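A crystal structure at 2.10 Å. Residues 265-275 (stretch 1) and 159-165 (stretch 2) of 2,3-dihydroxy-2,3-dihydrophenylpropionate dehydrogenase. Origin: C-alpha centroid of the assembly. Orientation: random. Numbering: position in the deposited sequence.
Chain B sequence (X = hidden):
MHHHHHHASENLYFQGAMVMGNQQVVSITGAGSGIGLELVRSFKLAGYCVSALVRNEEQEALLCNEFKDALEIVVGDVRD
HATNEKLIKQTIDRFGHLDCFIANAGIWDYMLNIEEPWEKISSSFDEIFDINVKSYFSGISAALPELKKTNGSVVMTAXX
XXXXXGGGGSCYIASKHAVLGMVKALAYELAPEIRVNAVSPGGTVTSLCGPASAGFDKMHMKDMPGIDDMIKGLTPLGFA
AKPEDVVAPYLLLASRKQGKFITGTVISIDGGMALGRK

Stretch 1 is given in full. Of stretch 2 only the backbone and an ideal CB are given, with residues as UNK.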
# COMPACT_ATOMS: atom_id res chain seq x y z
N THR B 265 12.09 -0.15 4.96
CA THR B 265 11.26 -1.34 5.12
C THR B 265 10.47 -1.24 6.41
O THR B 265 10.91 -0.62 7.38
CB THR B 265 12.14 -2.61 5.12
OG1 THR B 265 12.61 -2.87 3.80
CG2 THR B 265 11.43 -3.86 5.66
N VAL B 266 9.30 -1.87 6.41
CA VAL B 266 8.45 -1.98 7.59
C VAL B 266 8.06 -3.46 7.73
O VAL B 266 7.46 -4.03 6.82
CB VAL B 266 7.21 -1.08 7.48
CG1 VAL B 266 6.20 -1.41 8.57
CG2 VAL B 266 7.63 0.37 7.57
N ILE B 267 8.41 -4.06 8.86
CA ILE B 267 8.14 -5.47 9.12
C ILE B 267 6.93 -5.56 10.05
O ILE B 267 7.01 -5.21 11.23
CB ILE B 267 9.37 -6.17 9.73
CG1 ILE B 267 10.53 -6.16 8.73
CG2 ILE B 267 9.01 -7.58 10.20
CD1 ILE B 267 11.80 -6.78 9.23
N SER B 268 5.80 -6.03 9.51
CA SER B 268 4.62 -6.30 10.33
C SER B 268 4.80 -7.58 11.13
O SER B 268 5.25 -8.60 10.61
CB SER B 268 3.37 -6.45 9.46
OG SER B 268 3.06 -5.22 8.85
N ILE B 269 4.40 -7.52 12.39
CA ILE B 269 4.40 -8.69 13.25
C ILE B 269 3.17 -8.58 14.15
O ILE B 269 3.22 -8.01 15.24
CB ILE B 269 5.73 -8.82 14.04
CG1 ILE B 269 5.68 -10.00 15.01
CG2 ILE B 269 6.10 -7.52 14.75
CD1 ILE B 269 7.05 -10.51 15.42
N ASP B 270 2.04 -9.14 13.67
CA ASP B 270 0.74 -8.81 14.23
C ASP B 270 -0.22 -9.99 14.25
O ASP B 270 -1.43 -9.79 14.42
CB ASP B 270 0.10 -7.68 13.43
CG ASP B 270 0.01 -8.00 11.93
OD1 ASP B 270 0.31 -9.15 11.51
OD2 ASP B 270 -0.39 -7.09 11.17
N GLY B 271 0.27 -11.21 14.05
CA GLY B 271 -0.60 -12.37 14.05
C GLY B 271 -1.62 -12.37 12.95
O GLY B 271 -2.64 -13.06 13.06
N GLY B 272 -1.38 -11.61 11.87
CA GLY B 272 -2.30 -11.53 10.76
C GLY B 272 -3.34 -10.45 10.88
O GLY B 272 -4.21 -10.35 10.01
N MET B 273 -3.26 -9.62 11.93
CA MET B 273 -4.32 -8.67 12.22
C MET B 273 -4.56 -7.71 11.07
O MET B 273 -5.71 -7.32 10.81
CB MET B 273 -3.98 -7.87 13.47
CG MET B 273 -5.17 -7.18 14.12
SD MET B 273 -4.67 -6.56 15.73
CE MET B 273 -3.47 -7.83 16.11
N ALA B 274 -3.50 -7.29 10.38
CA ALA B 274 -3.68 -6.40 9.24
C ALA B 274 -4.55 -7.06 8.17
O ALA B 274 -5.30 -6.38 7.47
CB ALA B 274 -2.32 -5.99 8.68
N LEU B 275 -4.47 -8.39 8.05
CA LEU B 275 -5.30 -9.09 7.07
C LEU B 275 -6.79 -8.94 7.35
O LEU B 275 -7.61 -8.97 6.42
CB LEU B 275 -4.95 -10.58 7.04
CG LEU B 275 -3.84 -11.14 6.15
CD1 LEU B 275 -2.78 -10.11 5.87
CD2 LEU B 275 -3.26 -12.33 6.87
N UNK B 159 3.12 0.38 14.12
CA UNK B 159 1.96 -0.26 14.73
C UNK B 159 1.14 -0.95 13.63
O UNK B 159 1.25 -0.62 12.45
CB UNK B 159 1.11 0.76 15.49
N UNK B 160 0.31 -1.92 14.04
CA UNK B 160 -0.68 -2.44 13.09
C UNK B 160 -1.63 -1.33 12.68
O UNK B 160 -2.19 -1.35 11.58
CB UNK B 160 -1.46 -3.61 13.69
N UNK B 161 -1.82 -0.34 13.56
CA UNK B 161 -2.60 0.85 13.26
C UNK B 161 -1.97 1.70 12.16
O UNK B 161 -2.63 2.62 11.66
CB UNK B 161 -2.77 1.69 14.53
N UNK B 162 -0.71 1.44 11.80
CA UNK B 162 -0.12 2.10 10.64
C UNK B 162 -0.71 1.61 9.32
O UNK B 162 -0.53 2.27 8.30
CB UNK B 162 1.39 1.88 10.64
N UNK B 163 -1.38 0.45 9.31
CA UNK B 163 -1.85 -0.17 8.07
C UNK B 163 -3.36 -0.37 8.04
O UNK B 163 -3.97 -0.20 6.98
CB UNK B 163 -1.16 -1.52 7.87
N UNK B 164 -3.97 -0.73 9.16
CA UNK B 164 -5.39 -1.07 9.21
C UNK B 164 -6.06 -0.27 10.33
O UNK B 164 -5.40 0.35 11.16
CB UNK B 164 -5.59 -2.57 9.42
N UNK B 165 -7.40 -0.32 10.34
CA UNK B 165 -8.18 0.32 11.39
C UNK B 165 -8.59 -0.73 12.41
O UNK B 165 -8.30 -1.92 12.24
CB UNK B 165 -9.41 1.03 10.81

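Position 159 is out of reach of stretch 1, so this contact sets no rule. The chain enters a 3-10 segment at 160, where a small polar side chain could accept a bond from a free NH. The residue is Ser159, whose OG accepts a hydrogen bond from N of 161 at 3.0 Å.

Position 160 is the heart of the contact. Its CA-to-CB bond points toward stretch 1, with the ideal CB 4.4 Å from Asp270 CB and 4.8 Å from Met273 SD. Asp270 looks like a tempting charge to pair with, but its carboxylate is already engaged by the turn: OD1 takes Gly272 N at 3.0 Å and OD2 takes Ala274 N at 3.2 Å. The site is lined by that carboxylate, Met273 from CB to SD, and Ala274; since the carboxylate already has donors, an apolar side chain can sit here without leaving it unpaired, though a donor is not excluded. Valine, isoleucine, leucine or perhaps threonine would suit it. The deposited residue is Val160, chi1 p. Its CG2 makes the closest approaches, 3.6 Å from Asp270 OD2, 4.0 Å from Met273 CB and 4.2 Å from Ala274 CB, while CG1 lies 4.2 Å from Met273 SD; the side chain packs against the turn without asking it for a bond.

Positions 161 and 162 have nothing of stretch 1 within 5.5 Å of their ideal CB atoms, and many residues would serve. Both are serines, Ser161 and Ser162, and neither touches stretch 1.

Position 163 points toward stretch 1, with the ideal CB 4.7 Å from Ala274 CB. Farther out, the strand offers a methyl at Val266 and a hydroxyl at Ser268, too distant for a short side chain. A long or flat one fits: histidine, glutamine, methionine or an aromatic. His163, chi1 m, sends its ring to the strand. Val266 CG1 sits at the ring edge, 3.8 Å from CE1, while Ser268 OG is 3.6 Å from NE2, a neighbour by packing; NE2 is hydrogen-bonded elsewhere in the structure.

At 164 the CB again points toward stretch 1, only 4.3 Å from Ala274 CA and 4.9 Å from Met273 O. Backbone this near favours a small side chain, alanine or serine. Ala164 is deposited, its CB resting against Ala274 CA where the two CA traces come closest, 5.6 Å between Ala164 CA and Ala274 CA.

Position 165 has left the contact, and stretch 1 imposes no choice. The extended backbone accommodates a beta-branched residue, and Val165 is found.

Stretch 2 159-165: SVSSHAV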
# COMPACT_ATOMS: atom_id res chain seq x y z
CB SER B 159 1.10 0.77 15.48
OG SER B 159 -0.09 0.21 16.01
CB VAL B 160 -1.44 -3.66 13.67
CG1 VAL B 160 -2.32 -3.24 14.83
CG2 VAL B 160 -2.29 -4.33 12.58
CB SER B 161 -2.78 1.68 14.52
OG SER B 161 -3.67 1.06 15.44
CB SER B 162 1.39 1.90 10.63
OG SER B 162 1.98 2.29 11.85
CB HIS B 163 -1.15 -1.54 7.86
CG HIS B 163 0.30 -1.53 8.23
ND1 HIS B 163 1.27 -0.96 7.42
CD2 HIS B 163 0.95 -1.99 9.33
CE1 HIS B 163 2.45 -1.08 8.01
NE2 HIS B 163 2.28 -1.69 9.16
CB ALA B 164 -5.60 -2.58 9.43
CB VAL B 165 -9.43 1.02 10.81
CG1 VAL B 165 -9.03 1.95 9.68
CG2 VAL B 165 -10.42 -0.01 10.33
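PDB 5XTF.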